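PDB 4CJD: NADA from Neisseria meningitidis, which probably adheres to human epithelial cells and induces uptake of the bacterium, as a trimeric autotransporter displayed on the meningococcal surface. Local coordinates for residues Tyr37-Asn41 / Gly42-Gly46. Residues are numbered along the deposited sequence; the frame is centred on the assembly and turned at random.
Sequences YDIEN and GQPKG. Unlike the reference sequence in segment 37-41: Glu40 (reference Asn). Unlike the reference sequence in segment 42-46: Gln43 (reference Lys), Pro44 (reference Ile), Lys45 (reference Thr), Gly46 (reference Arg).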
loop_
_atom_site.group_PDB
_atom_site.type_symbol
_atom_site.label_atom_id
_atom_site.label_comp_id
_atom_site.label_asym_id
_atom_site.label_seq_id
_atom_site.Cartn_x
_atom_site.Cartn_y
_atom_site.Cartn_z
ATOM N N TYR A 37 -41.997 7.916 -10.024
ATOM C CA TYR A 37 -42.940 8.903 -10.563
ATOM C C TYR A 37 -42.368 9.635 -11.769
ATOM O O TYR A 37 -41.178 9.942 -11.826
ATOM C CB TYR A 37 -43.310 9.956 -9.518
ATOM C CG TYR A 37 -44.233 9.519 -8.423
ATOM C CD1 TYR A 37 -45.616 9.505 -8.611
ATOM C CD2 TYR A 37 -43.733 9.154 -7.186
ATOM C CE1 TYR A 37 -46.479 9.104 -7.584
ATOM C CE2 TYR A 37 -44.579 8.773 -6.153
ATOM C CZ TYR A 37 -45.942 8.763 -6.354
ATOM O OH TYR A 37 -46.747 8.366 -5.315
ATOM N N ASP A 38 -43.242 9.933 -12.715
ATOM C CA ASP A 38 -42.940 10.873 -13.778
ATOM C C ASP A 38 -44.180 11.708 -14.026
ATOM O O ASP A 38 -45.167 11.606 -13.301
ATOM C CB ASP A 38 -42.483 10.169 -15.052
ATOM C CG ASP A 38 -43.600 9.366 -15.729
ATOM O OD1 ASP A 38 -44.690 9.157 -15.140
ATOM O OD2 ASP A 38 -43.371 8.933 -16.876
ATOM N N ILE A 39 -44.103 12.545 -15.045
ATOM C CA ILE A 39 -45.187 13.426 -15.394
ATOM C C ILE A 39 -45.746 12.951 -16.719
ATOM O O ILE A 39 -44.980 12.711 -17.656
ATOM C CB ILE A 39 -44.705 14.879 -15.515
ATOM C CG1 ILE A 39 -44.429 15.482 -14.133
ATOM C CG2 ILE A 39 -45.721 15.700 -16.293
ATOM C CD1 ILE A 39 -45.706 15.945 -13.406
ATOM N N GLU A 40 -47.066 12.795 -16.784
ATOM C CA GLU A 40 -47.745 12.397 -18.010
ATOM C C GLU A 40 -49.052 13.180 -18.147
ATOM O O GLU A 40 -49.852 13.241 -17.204
ATOM C CB GLU A 40 -48.016 10.892 -18.016
ATOM C CG GLU A 40 -46.758 10.043 -18.053
ATOM C CD GLU A 40 -47.040 8.575 -17.782
ATOM O OE1 GLU A 40 -48.233 8.185 -17.844
ATOM O OE2 GLU A 40 -46.073 7.822 -17.503
ATOM N N ASN A 41 -49.259 13.790 -19.312
ATOM C CA ASN A 41 -50.393 14.685 -19.496
ATOM C C ASN A 41 -50.388 15.714 -18.373
ATOM O O ASN A 41 -51.432 15.991 -17.767
ATOM C CB ASN A 41 -51.720 13.912 -19.517
ATOM C CG ASN A 41 -51.696 12.716 -20.462
ATOM O OD1 ASN A 41 -50.848 12.621 -21.353
ATOM N ND2 ASN A 41 -52.641 11.799 -20.274
ATOM N N GLY A 42 -49.195 16.227 -18.054
ATOM C CA GLY A 42 -49.030 17.203 -16.990
ATOM C C GLY A 42 -49.457 16.740 -15.602
ATOM O O GLY A 42 -49.518 17.551 -14.651
ATOM N N GLN A 43 -49.769 15.445 -15.477
ATOM C CA GLN A 43 -50.116 14.867 -14.182
ATOM C C GLN A 43 -48.992 13.934 -13.714
ATOM O O GLN A 43 -48.354 13.262 -14.526
ATOM C CB GLN A 43 -51.454 14.108 -14.249
ATOM C CG GLN A 43 -52.686 14.983 -14.579
ATOM C CD GLN A 43 -52.666 16.313 -13.845
ATOM O OE1 GLN A 43 -52.763 16.375 -12.611
ATOM N NE2 GLN A 43 -52.507 17.388 -14.604
ATOM N N PRO A 44 -48.740 13.896 -12.400
ATOM C CA PRO A 44 -47.812 12.900 -11.849
ATOM C C PRO A 44 -48.369 11.481 -11.985
ATOM O O PRO A 44 -49.556 11.254 -11.764
ATOM C CB PRO A 44 -47.689 13.301 -10.378
ATOM C CG PRO A 44 -48.825 14.207 -10.108
ATOM C CD PRO A 44 -49.210 14.850 -11.384
ATOM N N LYS A 45 -47.515 10.541 -12.365
ATOM C CA LYS A 45 -47.923 9.163 -12.567
ATOM C C LYS A 45 -46.906 8.259 -11.905
ATOM O O LYS A 45 -45.698 8.396 -12.142
ATOM C CB LYS A 45 -48.040 8.832 -14.056
ATOM C CG LYS A 45 -48.581 7.438 -14.357
ATOM C CD LYS A 45 -49.998 7.255 -13.835
ATOM C CE LYS A 45 -50.670 6.021 -14.440
ATOM N NZ LYS A 45 -50.058 4.762 -13.921
ATOM N N GLY A 46 -47.391 7.347 -11.065
ATOM C CA GLY A 46 -46.507 6.435 -10.367
ATOM C C GLY A 46 -46.563 5.043 -10.954
ATOM O O GLY A 46 -47.568 4.655 -11.509
#
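Asp38 and Lys45 form a backbone pair near the middle of a beta hairpin in the head domain, with Lys45 N giving to Asp38 O at 2.7 Å and Asp38 N to Lys45 O at 3.0 Å. Nearer the loop, Glu40 N reaches Gln43 O almost straight (2.6 Å, 174°), whereas Gln43 N meets Glu40 O from well above the carbonyl plane as the chain closes in a type I' turn. Asn41 and Gly42, both at positive phi, make its corner. This ladder is the tight part. The apolar face of Tyr37, Ile39 and Pro44 packs against helix 9-28: Gly46 CA comes obliquely to the Tyr37 ring, 3.6 Å from CD1, and Ile39 and Pro44 both touch Val18. The other face is polar and solvent-facing. Glu40, its chain extended beyond CG, brings OE1 to 3.6 Å from Lys45 CG, but Lys45 bends at chi2 (62°) and NZ stays 5.5 Å from Glu40 OE1. Gln43 starts here, yet its OE1 accepts a hydrogen bond from Lys14 NZ, which with Asn22 ties the hairpin to the helix. Asp38 OD1 and OD2 both lie 3.0 Å from Glu40 OE2; these carboxylates would tend to repel unless they share a proton or Lys45, which forms no salt bridge, eases them through solvent-screened attraction.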